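Local coordinates for PUA domain-containing protein (Pyrococcus horikoshii, PDB 3D79), which is of unknown function but carries a PUA domain and so probably binds RNA, at residues F75-A80 against D171-V176; V97-G102 against A111-P116; H106-A111 against R140-G145; V131-E136 against K161-I166. One frame throughout, in Å; residues are numbered along the deposited sequence.

Interaction 1 (F75-A80 against D171-V176); sequences FPLVIA and DKIWEV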
loop_
_atom_site.group_PDB
_atom_site.type_symbol
_atom_site.label_atom_id
_atom_site.label_comp_id
_atom_site.label_asym_id
_atom_site.label_seq_id
_atom_site.Cartn_x
_atom_site.Cartn_y
_atom_site.Cartn_z
ATOM N N PHE A 75 -3.267 -5.400 1.772
ATOM C CA PHE A 75 -2.173 -4.438 1.670
ATOM C C PHE A 75 -2.514 -3.223 2.524
ATOM O O PHE A 75 -3.686 -2.890 2.670
ATOM C CB PHE A 75 -1.937 -4.009 0.218
ATOM C CG PHE A 75 -0.570 -3.430 -0.023
ATOM C CD1 PHE A 75 0.559 -4.248 -0.001
ATOM C CD2 PHE A 75 -0.405 -2.067 -0.269
ATOM C CE1 PHE A 75 1.828 -3.725 -0.212
ATOM C CE2 PHE A 75 0.859 -1.534 -0.485
ATOM C CZ PHE A 75 1.981 -2.363 -0.458
ATOM N N PRO A 76 -1.499 -2.568 3.121
ATOM C CA PRO A 76 -1.819 -1.360 3.888
ATOM C C PRO A 76 -2.589 -0.290 3.111
ATOM O O PRO A 76 -2.311 -0.047 1.934
ATOM C CB PRO A 76 -0.435 -0.818 4.280
ATOM C CG PRO A 76 0.430 -2.021 4.308
ATOM C CD PRO A 76 -0.059 -2.891 3.186
ATOM N N LEU A 77 -3.545 0.342 3.784
ATOM C CA LEU A 77 -4.254 1.499 3.239
ATOM C C LEU A 77 -3.328 2.704 3.131
ATOM O O LEU A 77 -2.299 2.771 3.811
ATOM C CB LEU A 77 -5.438 1.873 4.134
ATOM C CG LEU A 77 -6.583 0.862 4.236
ATOM C CD1 LEU A 77 -7.491 1.233 5.384
ATOM C CD2 LEU A 77 -7.369 0.774 2.925
ATOM N N VAL A 78 -3.703 3.663 2.286
ATOM C CA VAL A 78 -2.935 4.908 2.172
ATOM C C VAL A 78 -2.884 5.642 3.520
ATOM O O VAL A 78 -1.822 6.150 3.900
ATOM C CB VAL A 78 -3.435 5.821 1.013
ATOM C CG1 VAL A 78 -2.623 7.114 0.948
ATOM C CG2 VAL A 78 -3.308 5.085 -0.317
ATOM N N ILE A 79 -4.003 5.678 4.245
ATOM C CA ILE A 79 -4.030 6.313 5.576
ATOM C C ILE A 79 -3.049 5.647 6.555
ATOM O O ILE A 79 -2.328 6.342 7.290
ATOM C CB ILE A 79 -5.470 6.434 6.176
ATOM C CG1 ILE A 79 -5.465 7.316 7.437
ATOM C CG2 ILE A 79 -6.075 5.072 6.475
ATOM C CD1 ILE A 79 -4.929 8.726 7.205
ATOM N N ALA A 80 -3.004 4.311 6.543
ATOM C CA ALA A 80 -2.080 3.555 7.393
ATOM C C ALA A 80 -0.622 3.905 7.078
ATOM O O ALA A 80 0.190 4.130 7.986
ATOM C CB ALA A 80 -2.315 2.063 7.241
ATOM N N ASP A 171 -9.338 9.510 -2.817
ATOM C CA ASP A 171 -10.416 8.681 -3.372
ATOM C C ASP A 171 -11.495 8.380 -2.319
ATOM O O ASP A 171 -11.426 8.880 -1.193
ATOM C CB ASP A 171 -9.883 7.414 -4.084
ATOM C CG ASP A 171 -9.427 6.319 -3.122
ATOM O OD1 ASP A 171 -9.610 6.438 -1.895
ATOM O OD2 ASP A 171 -8.882 5.308 -3.616
ATOM N N LYS A 172 -12.494 7.585 -2.688
ATOM C CA LYS A 172 -13.614 7.329 -1.792
ATOM C C LYS A 172 -13.243 6.458 -0.588
ATOM O O LYS A 172 -13.789 6.638 0.502
ATOM C CB LYS A 172 -14.802 6.747 -2.561
ATOM C CG LYS A 172 -15.592 7.798 -3.337
ATOM C CD LYS A 172 -16.276 8.790 -2.393
ATOM C CE LYS A 172 -16.856 9.983 -3.141
ATOM N NZ LYS A 172 -17.303 11.063 -2.211
ATOM N N ILE A 173 -12.305 5.532 -0.784
ATOM C CA ILE A 173 -11.769 4.735 0.328
ATOM C C ILE A 173 -11.056 5.646 1.340
ATOM O O ILE A 173 -11.251 5.520 2.556
ATOM C CB ILE A 173 -10.824 3.620 -0.172
ATOM C CG1 ILE A 173 -11.603 2.608 -1.025
ATOM C CG2 ILE A 173 -10.144 2.916 1.006
ATOM C CD1 ILE A 173 -10.749 1.605 -1.809
ATOM N N TRP A 174 -10.250 6.570 0.825
ATOM C CA TRP A 174 -9.580 7.580 1.645
ATOM C C TRP A 174 -10.587 8.382 2.466
ATOM O O TRP A 174 -10.399 8.575 3.663
ATOM C CB TRP A 174 -8.744 8.508 0.758
ATOM C CG TRP A 174 -8.103 9.664 1.478
ATOM C CD1 TRP A 174 -8.593 10.939 1.585
ATOM C CD2 TRP A 174 -6.847 9.659 2.172
ATOM N NE1 TRP A 174 -7.728 11.722 2.306
ATOM C CE2 TRP A 174 -6.644 10.966 2.674
ATOM C CE3 TRP A 174 -5.872 8.681 2.418
ATOM C CZ2 TRP A 174 -5.510 11.318 3.415
ATOM C CZ3 TRP A 174 -4.743 9.036 3.158
ATOM C CH2 TRP A 174 -4.573 10.342 3.643
ATOM N N GLU A 175 -11.668 8.823 1.824
ATOM C CA GLU A 175 -12.680 9.637 2.507
ATOM C C GLU A 175 -13.211 8.962 3.767
ATOM O O GLU A 175 -13.381 9.614 4.803
ATOM C CB GLU A 175 -13.835 9.986 1.561
ATOM C CG GLU A 175 -13.459 10.992 0.481
ATOM C CD GLU A 175 -14.656 11.539 -0.280
ATOM O OE1 GLU A 175 -15.810 11.297 0.137
ATOM O OE2 GLU A 175 -14.434 12.221 -1.302
ATOM N N VAL A 176 -13.448 7.653 3.684
ATOM C CA VAL A 176 -14.059 6.907 4.789
ATOM C C VAL A 176 -13.063 6.262 5.765
ATOM O O VAL A 176 -13.475 5.721 6.790
ATOM C CB VAL A 176 -15.082 5.838 4.292
ATOM C CG1 VAL A 176 -16.170 6.489 3.437
ATOM C CG2 VAL A 176 -14.393 4.703 3.538
#
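Trp-174 lies across the start of helix 78-84 with the benzene end of its indole, and both Val-78 and Ile-79 cross it at about a right angle. CG of Trp-174 is anti to the backbone N (chi1 175°), which swings the ring off its own helix, 172-177, until CZ3 comes within 3.6 Å of Val-78 CG1. The methyl meets the ring obliquely. The carbonyl carbon of Val-78 lies in the ring plane at the edge, while CD1 of Ile-79 reaches CH2 of Trp-174 at 3.9 Å. One residue earlier in each segment, Leu-77 CD2 meets Ile-173 CG2 at 4.0 Å, again with the side chains nearly perpendicular; Leu-77 is the N-cap residue of its helix, and His-167 and Ile-68 also border this pair. The start of helix 172-177 is fixed by Asp-171, whose OD1 accepts from Trp-174 N at 2.8 Å in an almost straight bond (172°), so the residue carrying the indole also donates the capping bond. With the indole cut back to an alanine, Val-78 CG1 and Ile-79 CD1 would probably lose their aromatic partner and a gap would open between the two helix starts. No hydrogen bond spans the segments, so the C-terminal helix is joined to the Pre-PUA-like part here by apolar contact, while the polar bonds, the cap among them, stay within each segment or run to other parts of the chain.

Interaction 2 (V97-G102 against A111-P116); sequences VVVDEG and ADVMAP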
loop_
_atom_site.group_PDB
_atom_site.type_symbol
_atom_site.label_atom_id
_atom_site.label_comp_id
_atom_site.label_asym_id
_atom_site.label_seq_id
_atom_site.Cartn_x
_atom_site.Cartn_y
_atom_site.Cartn_z
ATOM N N VAL A 97 7.552 2.589 -4.426
ATOM C CA VAL A 97 7.740 3.224 -5.724
ATOM C C VAL A 97 7.785 4.717 -5.439
ATOM O O VAL A 97 6.802 5.297 -4.976
ATOM C CB VAL A 97 6.588 2.881 -6.691
ATOM C CG1 VAL A 97 6.775 3.613 -8.012
ATOM C CG2 VAL A 97 6.519 1.367 -6.906
ATOM N N VAL A 98 8.944 5.332 -5.671
ATOM C CA VAL A 98 9.136 6.746 -5.340
ATOM C C VAL A 98 9.026 7.595 -6.601
ATOM O O VAL A 98 9.715 7.322 -7.584
ATOM C CB VAL A 98 10.506 6.994 -4.666
ATOM C CG1 VAL A 98 10.549 8.394 -4.084
ATOM C CG2 VAL A 98 10.740 5.955 -3.566
ATOM N N VAL A 99 8.165 8.609 -6.554
ATOM C CA VAL A 99 7.914 9.485 -7.710
ATOM C C VAL A 99 8.358 10.933 -7.484
ATOM O O VAL A 99 8.451 11.401 -6.338
ATOM C CB VAL A 99 6.417 9.463 -8.168
ATOM C CG1 VAL A 99 5.992 8.057 -8.569
ATOM C CG2 VAL A 99 5.492 10.040 -7.109
ATOM N N ASP A 100 8.631 11.628 -8.587
ATOM C CA ASP A 100 8.984 13.048 -8.540
ATOM C C ASP A 100 7.755 13.936 -8.336
ATOM O O ASP A 100 6.621 13.458 -8.412
ATOM C CB ASP A 100 9.840 13.487 -9.752
ATOM C CG ASP A 100 9.159 13.276 -11.119
ATOM O OD1 ASP A 100 7.915 13.237 -11.229
ATOM O OD2 ASP A 100 9.908 13.189 -12.117
ATOM N N GLU A 101 7.981 15.222 -8.071
ATOM C CA GLU A 101 6.879 16.140 -7.748
ATOM C C GLU A 101 5.903 16.341 -8.909
ATOM O O GLU A 101 4.714 16.572 -8.685
ATOM C CB GLU A 101 7.406 17.488 -7.230
ATOM C CG GLU A 101 8.315 18.235 -8.199
ATOM C CD GLU A 101 8.892 19.505 -7.594
ATOM O OE1 GLU A 101 10.070 19.811 -7.879
ATOM O OE2 GLU A 101 8.179 20.190 -6.825
ATOM N N GLY A 102 6.406 16.230 -10.138
ATOM C CA GLY A 102 5.586 16.349 -11.345
ATOM C C GLY A 102 4.545 15.255 -11.500
ATOM O O GLY A 102 3.497 15.471 -12.107
ATOM N N ALA A 111 -4.677 8.892 -11.897
ATOM C CA ALA A 111 -3.782 8.362 -12.923
ATOM C C ALA A 111 -2.905 7.237 -12.389
ATOM O O ALA A 111 -2.546 7.223 -11.204
ATOM C CB ALA A 111 -2.911 9.478 -13.509
ATOM N N ASP A 112 -2.551 6.299 -13.263
ATOM C CA ASP A 112 -1.611 5.246 -12.910
ATOM C C ASP A 112 -0.197 5.819 -12.885
ATOM O O ASP A 112 0.027 6.936 -13.348
ATOM C CB ASP A 112 -1.727 4.073 -13.882
ATOM C CG ASP A 112 -3.037 3.315 -13.708
ATOM O OD1 ASP A 112 -3.487 3.163 -12.552
ATOM O OD2 ASP A 112 -3.624 2.878 -14.723
ATOM N N VAL A 113 0.744 5.073 -12.322
ATOM C CA VAL A 113 2.127 5.565 -12.251
ATOM C C VAL A 113 2.882 5.225 -13.525
ATOM O O VAL A 113 2.972 4.058 -13.912
ATOM C CB VAL A 113 2.888 5.025 -11.025
ATOM C CG1 VAL A 113 4.276 5.681 -10.937
ATOM C CG2 VAL A 113 2.101 5.291 -9.756
ATOM N N MET A 114 3.427 6.255 -14.167
ATOM C CA MET A 114 4.186 6.087 -15.403
ATOM C C MET A 114 5.684 6.079 -15.110
ATOM O O MET A 114 6.152 6.840 -14.265
ATOM C CB MET A 114 3.844 7.206 -16.389
ATOM C CG MET A 114 2.337 7.362 -16.659
ATOM S SD MET A 114 1.586 5.867 -17.329
ATOM C CE MET A 114 2.427 5.728 -18.902
ATOM N N ALA A 115 6.424 5.228 -15.819
ATOM C CA ALA A 115 7.868 5.074 -15.602
ATOM C C ALA A 115 8.701 6.370 -15.609
ATOM O O ALA A 115 9.631 6.487 -14.806
ATOM C CB ALA A 115 8.459 4.045 -16.564
ATOM N N PRO A 116 8.402 7.336 -16.512
ATOM C CA PRO A 116 9.224 8.564 -16.487
ATOM C C PRO A 116 9.232 9.341 -15.164
ATOM O O PRO A 116 10.177 10.096 -14.914
ATOM C CB PRO A 116 8.635 9.423 -17.615
ATOM C CG PRO A 116 7.300 8.828 -17.934
ATOM C CD PRO A 116 7.411 7.364 -17.608
HETATM O O HOH W 1 11.490 10.823 -12.766
#
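A single water bridges Asp-100 and Pro-116, donating to the backbone O of Pro-116 at 2.6 Å and to OD2 of Asp-100 at 2.9 Å. The two acceptors are 4.2 Å apart, Asp-100 OD2 to Pro-116 O, and the water donates a hydrogen to each, as expected between a carbonyl oxygen and a carboxylate that is probably ionised. With CG of Asp-100 lying between the backbone N and the carbonyl carbon (chi1 60°), the carboxylate end comes nearer to segment 111-116 than the direction of its CB suggests. Its other oxygen, OD1, makes a weak hydrogen bond to Ala-103 N.

Behind this bridge the contact is purely aliphatic. Val-113 turns CG1 toward strand 96-99, where it meets CG1 of Val-99 at 3.8 Å, the two side chains passing at a slant. Val-97 stands farther off, its CG1 4.4 Å from CG1 of Val-113. Val-98, between them in sequence, points away, as expected for consecutive residues of a strand. The touching parts run 56° apart and no hydrogen bond links them directly, so they meet through side chains and not as paired neighbours. Val-133 and Val-163 also touch Val-113, which places it among valines from several strands. Such convergence of strands on a shared aliphatic interior, through directions well away from parallel, is consistent with the curled, barrel-like beta-sheet of the PUA domain.

Interaction 3 (H106-A111 against R140-G145); sequences HILNGA and RPLAIG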
loop_
_atom_site.group_PDB
_atom_site.type_symbol
_atom_site.label_atom_id
_atom_site.label_comp_id
_atom_site.label_asym_id
_atom_site.label_seq_id
_atom_site.Cartn_x
_atom_site.Cartn_y
_atom_site.Cartn_z
ATOM N N HIS A 106 -1.136 14.181 -10.892
ATOM C CA HIS A 106 -1.761 13.192 -11.768
ATOM C C HIS A 106 -2.246 11.977 -10.976
ATOM O O HIS A 106 -3.391 11.549 -11.125
ATOM C CB HIS A 106 -0.789 12.762 -12.861
ATOM C CG HIS A 106 -0.410 13.868 -13.794
ATOM N ND1 HIS A 106 -1.205 14.250 -14.851
ATOM C CD2 HIS A 106 0.669 14.686 -13.818
ATOM C CE1 HIS A 106 -0.628 15.249 -15.494
ATOM N NE2 HIS A 106 0.509 15.534 -14.887
ATOM N N ILE A 107 -1.371 11.445 -10.121
ATOM C CA ILE A 107 -1.692 10.274 -9.293
ATOM C C ILE A 107 -2.837 10.552 -8.308
ATOM O O ILE A 107 -3.717 9.710 -8.108
ATOM C CB ILE A 107 -0.429 9.752 -8.559
ATOM C CG1 ILE A 107 0.587 9.239 -9.589
ATOM C CG2 ILE A 107 -0.779 8.651 -7.537
ATOM C CD1 ILE A 107 2.024 9.183 -9.081
ATOM N N LEU A 108 -2.832 11.737 -7.701
ATOM C CA LEU A 108 -3.906 12.109 -6.782
ATOM C C LEU A 108 -5.251 12.329 -7.492
ATOM O O LEU A 108 -6.305 12.363 -6.843
ATOM C CB LEU A 108 -3.504 13.335 -5.951
ATOM C CG LEU A 108 -2.336 13.146 -4.974
ATOM C CD1 LEU A 108 -2.041 14.458 -4.264
ATOM C CD2 LEU A 108 -2.621 12.032 -3.952
ATOM N N ASN A 109 -5.195 12.467 -8.817
ATOM C CA ASN A 109 -6.384 12.619 -9.670
ATOM C C ASN A 109 -6.836 11.295 -10.312
ATOM O O ASN A 109 -7.763 11.281 -11.127
ATOM C CB ASN A 109 -6.131 13.699 -10.741
ATOM C CG ASN A 109 -7.335 13.926 -11.668
ATOM O OD1 ASN A 109 -7.238 13.759 -12.890
ATOM N ND2 ASN A 109 -8.467 14.299 -11.087
ATOM N N GLY A 110 -6.191 10.186 -9.942
ATOM C CA GLY A 110 -6.611 8.862 -10.420
ATOM C C GLY A 110 -5.783 8.245 -11.538
ATOM O O GLY A 110 -6.141 7.184 -12.070
ATOM N N ALA A 111 -4.677 8.892 -11.897
ATOM C CA ALA A 111 -3.782 8.362 -12.923
ATOM C C ALA A 111 -2.905 7.237 -12.389
ATOM O O ALA A 111 -2.546 7.223 -11.204
ATOM C CB ALA A 111 -2.911 9.478 -13.509
ATOM N N ARG A 140 5.507 11.173 1.644
ATOM C CA ARG A 140 4.086 10.961 1.881
ATOM C C ARG A 140 3.574 9.963 0.853
ATOM O O ARG A 140 3.891 10.080 -0.330
ATOM C CB ARG A 140 3.279 12.260 1.755
ATOM C CG ARG A 140 3.557 13.316 2.816
ATOM C CD ARG A 140 3.504 12.738 4.222
ATOM N NE ARG A 140 3.281 13.784 5.221
ATOM C CZ ARG A 140 3.305 13.592 6.537
ATOM N NH1 ARG A 140 3.556 12.389 7.036
ATOM N NH2 ARG A 140 3.079 14.613 7.359
ATOM N N PRO A 141 2.796 8.969 1.306
ATOM C CA PRO A 141 2.242 8.014 0.348
ATOM C C PRO A 141 1.070 8.611 -0.416
ATOM O O PRO A 141 0.266 9.361 0.151
ATOM C CB PRO A 141 1.782 6.866 1.241
ATOM C CG PRO A 141 1.383 7.546 2.515
ATOM C CD PRO A 141 2.393 8.655 2.690
ATOM N N LEU A 142 0.992 8.285 -1.704
ATOM C CA LEU A 142 -0.036 8.825 -2.581
ATOM C C LEU A 142 -1.046 7.749 -2.952
ATOM O O LEU A 142 -2.216 8.042 -3.203
ATOM C CB LEU A 142 0.590 9.343 -3.879
ATOM C CG LEU A 142 1.803 10.267 -3.804
ATOM C CD1 LEU A 142 2.308 10.549 -5.203
ATOM C CD2 LEU A 142 1.445 11.560 -3.079
ATOM N N ALA A 143 -0.582 6.507 -2.997
ATOM C CA ALA A 143 -1.371 5.436 -3.607
ATOM C C ALA A 143 -0.809 4.060 -3.307
ATOM O O ALA A 143 0.339 3.920 -2.888
ATOM C CB ALA A 143 -1.432 5.637 -5.125
ATOM N N ILE A 144 -1.638 3.047 -3.547
ATOM C CA ILE A 144 -1.193 1.667 -3.546
ATOM C C ILE A 144 -1.660 1.029 -4.848
ATOM O O ILE A 144 -2.614 1.515 -5.479
ATOM C CB ILE A 144 -1.701 0.867 -2.311
ATOM C CG1 ILE A 144 -3.231 0.852 -2.240
ATOM C CG2 ILE A 144 -1.112 1.451 -1.009
ATOM C CD1 ILE A 144 -3.793 -0.197 -1.280
ATOM N N GLY A 145 -0.985 -0.037 -5.254
ATOM C CA GLY A 145 -1.324 -0.684 -6.518
ATOM C C GLY A 145 -0.536 -1.932 -6.828
ATOM O O GLY A 145 0.117 -2.514 -5.959
#
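Ile-107 makes the tight part of this contact, resting its CG2 methyl on the strand where Leu-142 and Ala-143 stand next to each other. That one methyl is 3.9 Å from CB of Ala-143 and 4.0 Å from CB of Leu-142. It lies anti to the backbone N, whereas CG1 is anti to the carbonyl carbon (chi1 -65°); the second branch therefore carries CD1 along a separate path to CD1 of Leu-142, at 4.1 Å. Ile-107 and Leu-142 cross at about a right angle, and all three residues are buried.

The strand can present two successive residues to the helix because it is irregular: Leu-142 and Ala-143 both face Val-133 in a classic beta bulge, and both are joined to that residue by backbone hydrogen bonds. Helix 104-108 thus packs over a bulged strand of the PUA domain sheet, with Val-99 of strand 96-99 touching both Ile-107 and Leu-142.

Leu-108 forms the looser side. Its CD2 comes no nearer than 4.1 Å to the backbone O of Leu-142 and 4.2 Å to CD2 of the same residue, and it is partly exposed, with Ala-169 and Arg-170 beside it. Farther out the chain leaves the helix through a Schellman motif at the solvent-exposed Gly-110, whose phi of 102° is positive. His-106 O receives two bonds there, from Asn-109 N and Ala-111 N, each 3.1 Å long and arriving from opposite faces of the carbonyl plane, while Gly-110 N donates to Ile-107 O at 3.1 Å.

Interaction 4 (V131-E136 against K161-I166); sequences VFVVEE and KAVKVI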
loop_
_atom_site.group_PDB
_atom_site.type_symbol
_atom_site.label_atom_id
_atom_site.label_comp_id
_atom_site.label_asym_id
_atom_site.label_seq_id
_atom_site.Cartn_x
_atom_site.Cartn_y
_atom_site.Cartn_z
ATOM N N VAL A 131 2.346 -2.799 -4.368
ATOM C CA VAL A 131 3.346 -1.770 -4.069
ATOM C C VAL A 131 2.656 -0.535 -3.499
ATOM O O VAL A 131 1.447 -0.370 -3.652
ATOM C CB VAL A 131 4.170 -1.367 -5.328
ATOM C CG1 VAL A 131 5.032 -2.545 -5.824
ATOM C CG2 VAL A 131 3.270 -0.817 -6.441
ATOM N N PHE A 132 3.414 0.330 -2.829
ATOM C CA PHE A 132 2.899 1.655 -2.515
ATOM C C PHE A 132 3.714 2.716 -3.236
ATOM O O PHE A 132 4.868 2.483 -3.606
ATOM C CB PHE A 132 2.847 1.934 -1.002
ATOM C CG PHE A 132 4.194 2.053 -0.360
ATOM C CD1 PHE A 132 4.816 3.291 -0.245
ATOM C CD2 PHE A 132 4.845 0.924 0.132
ATOM C CE1 PHE A 132 6.075 3.402 0.337
ATOM C CE2 PHE A 132 6.098 1.031 0.727
ATOM C CZ PHE A 132 6.711 2.273 0.824
ATOM N N VAL A 133 3.092 3.874 -3.424
ATOM C CA VAL A 133 3.678 4.978 -4.168
ATOM C C VAL A 133 3.886 6.134 -3.201
ATOM O O VAL A 133 2.958 6.526 -2.503
ATOM C CB VAL A 133 2.751 5.427 -5.321
ATOM C CG1 VAL A 133 3.422 6.517 -6.160
ATOM C CG2 VAL A 133 2.362 4.230 -6.199
ATOM N N VAL A 134 5.108 6.665 -3.161
ATOM C CA VAL A 134 5.423 7.807 -2.293
ATOM C C VAL A 134 6.144 8.884 -3.083
ATOM O O VAL A 134 6.887 8.570 -4.011
ATOM C CB VAL A 134 6.301 7.405 -1.075
ATOM C CG1 VAL A 134 5.453 6.720 -0.017
ATOM C CG2 VAL A 134 7.480 6.533 -1.510
ATOM N N GLU A 135 5.939 10.142 -2.702
ATOM C CA GLU A 135 6.644 11.251 -3.345
ATOM C C GLU A 135 7.966 11.527 -2.633
ATOM O O GLU A 135 8.071 11.345 -1.421
ATOM C CB GLU A 135 5.769 12.509 -3.454
ATOM C CG GLU A 135 5.061 12.962 -2.179
ATOM C CD GLU A 135 5.964 13.726 -1.214
ATOM O OE1 GLU A 135 5.755 13.607 0.008
ATOM O OE2 GLU A 135 6.887 14.437 -1.676
ATOM N N GLU A 136 8.962 11.966 -3.396
ATOM C CA GLU A 136 10.348 11.959 -2.923
ATOM C C GLU A 136 10.714 12.997 -1.843
ATOM O O GLU A 136 11.770 12.883 -1.219
ATOM C CB GLU A 136 11.330 12.001 -4.104
ATOM C CG GLU A 136 11.337 13.293 -4.909
ATOM C CD GLU A 136 12.374 13.288 -6.035
ATOM O OE1 GLU A 136 13.441 12.656 -5.886
ATOM O OE2 GLU A 136 12.121 13.918 -7.081
ATOM N N LYS A 161 3.836 2.123 -18.578
ATOM C CA LYS A 161 3.102 2.143 -17.305
ATOM C C LYS A 161 3.757 1.223 -16.283
ATOM O O LYS A 161 4.026 0.043 -16.565
ATOM C CB LYS A 161 1.631 1.748 -17.477
ATOM C CG LYS A 161 0.770 2.179 -16.270
ATOM C CD LYS A 161 -0.716 1.816 -16.407
ATOM C CE LYS A 161 -1.434 2.699 -17.433
ATOM N NZ LYS A 161 -1.178 4.158 -17.273
ATOM N N ALA A 162 3.975 1.764 -15.086
ATOM C CA ALA A 162 4.712 1.061 -14.044
ATOM C C ALA A 162 3.834 0.460 -12.954
ATOM O O ALA A 162 4.130 -0.625 -12.449
ATOM C CB ALA A 162 5.738 1.986 -13.434
ATOM N N VAL A 163 2.777 1.171 -12.573
ATOM C CA VAL A 163 1.903 0.713 -11.485
ATOM C C VAL A 163 0.438 0.937 -11.821
ATOM O O VAL A 163 0.044 2.051 -12.158
ATOM C CB VAL A 163 2.210 1.444 -10.148
ATOM C CG1 VAL A 163 1.296 0.948 -9.023
ATOM C CG2 VAL A 163 3.679 1.279 -9.751
ATOM N N LYS A 164 -0.356 -0.129 -11.722
ATOM C CA LYS A 164 -1.810 -0.016 -11.779
ATOM C C LYS A 164 -2.320 0.355 -10.392
ATOM O O LYS A 164 -2.298 -0.477 -9.481
ATOM C CB LYS A 164 -2.447 -1.338 -12.249
ATOM C CG LYS A 164 -3.956 -1.259 -12.471
ATOM C CD LYS A 164 -4.256 -0.466 -13.747
ATOM C CE LYS A 164 -5.680 0.015 -13.773
ATOM N NZ LYS A 164 -5.855 1.116 -14.751
ATOM N N VAL A 165 -2.766 1.600 -10.235
ATOM C CA VAL A 165 -3.252 2.094 -8.942
ATOM C C VAL A 165 -4.630 1.504 -8.623
ATOM O O VAL A 165 -5.506 1.447 -9.493
ATOM C CB VAL A 165 -3.277 3.637 -8.886
ATOM C CG1 VAL A 165 -3.916 4.127 -7.584
ATOM C CG2 VAL A 165 -1.855 4.183 -9.024
ATOM N N ILE A 166 -4.800 1.044 -7.385
ATOM C CA ILE A 166 -6.084 0.487 -6.941
ATOM C C ILE A 166 -6.742 1.314 -5.832
ATOM O O ILE A 166 -7.918 1.125 -5.516
ATOM C CB ILE A 166 -5.956 -1.008 -6.507
ATOM C CG1 ILE A 166 -5.116 -1.148 -5.227
ATOM C CG2 ILE A 166 -5.400 -1.860 -7.653
ATOM C CD1 ILE A 166 -5.065 -2.580 -4.667
#
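Aliphatic contact accounts for everything that passes directly between these segments, and it centres on Val-131 and Val-163, which reach toward each other tip to tip. CG2 of Val-131 inserts toward both methyls of its partner, 3.7 Å from CG1 and 3.9 Å from CG2 of Val-163. Val-163 has CG1 anti to its backbone N (chi1 180°) and CG2 anti to the carbonyl carbon, a setting in which both branches face Val-131. Val-133 makes the lighter contact: its CG2 is 4.5 Å from CG1 of Val-163. Phe-132 points away, to the other side of its strand.

Polar bonding runs instead to neighbouring strands. Backbone hydrogen bonds tie Val-131 to Gly-145 and Phe-132 to Val-97, while at the far segment Val-165 N donates to Asp-112 OD1 and Lys-164 NZ forms a salt bridge with Asp-112 OD2.

The backbones are 8.0 Å apart between CA of Val-131 and CA of Val-163, too far for strand pairing. Ala-162 and Val-163 both face Val-113 in a classic beta bulge. Strands 130-135 and 161-165, each paired with 141-147, thus meet through their side chains across a curled sheet, an arrangement consistent with the barrel-like core of a PUA domain.

Overall arrangement
Interactions 2, 3 and 4 lie together in the PUA domain, their centres 7 to 9 Å apart, and all reach one mixed sheet. Strand 96-99 pairs with 130-135, which pairs with 141-147, which pairs with 161-165, which pairs with 113-114; helix 104-108 adds the remaining segment. Along the chain interaction 3 crosses both interaction 2 and interaction 4, whereas interaction 2 closes before interaction 4 opens. Interaction 1 spans all three in sequence, its centre 11, 14 and 19 Å from those of interactions 3, 4 and 2. It lies where the two domains border, touching interaction 3 through Val-78 against Pro-141 and Ala-143, and interaction 4 through Phe-75 against Val-131.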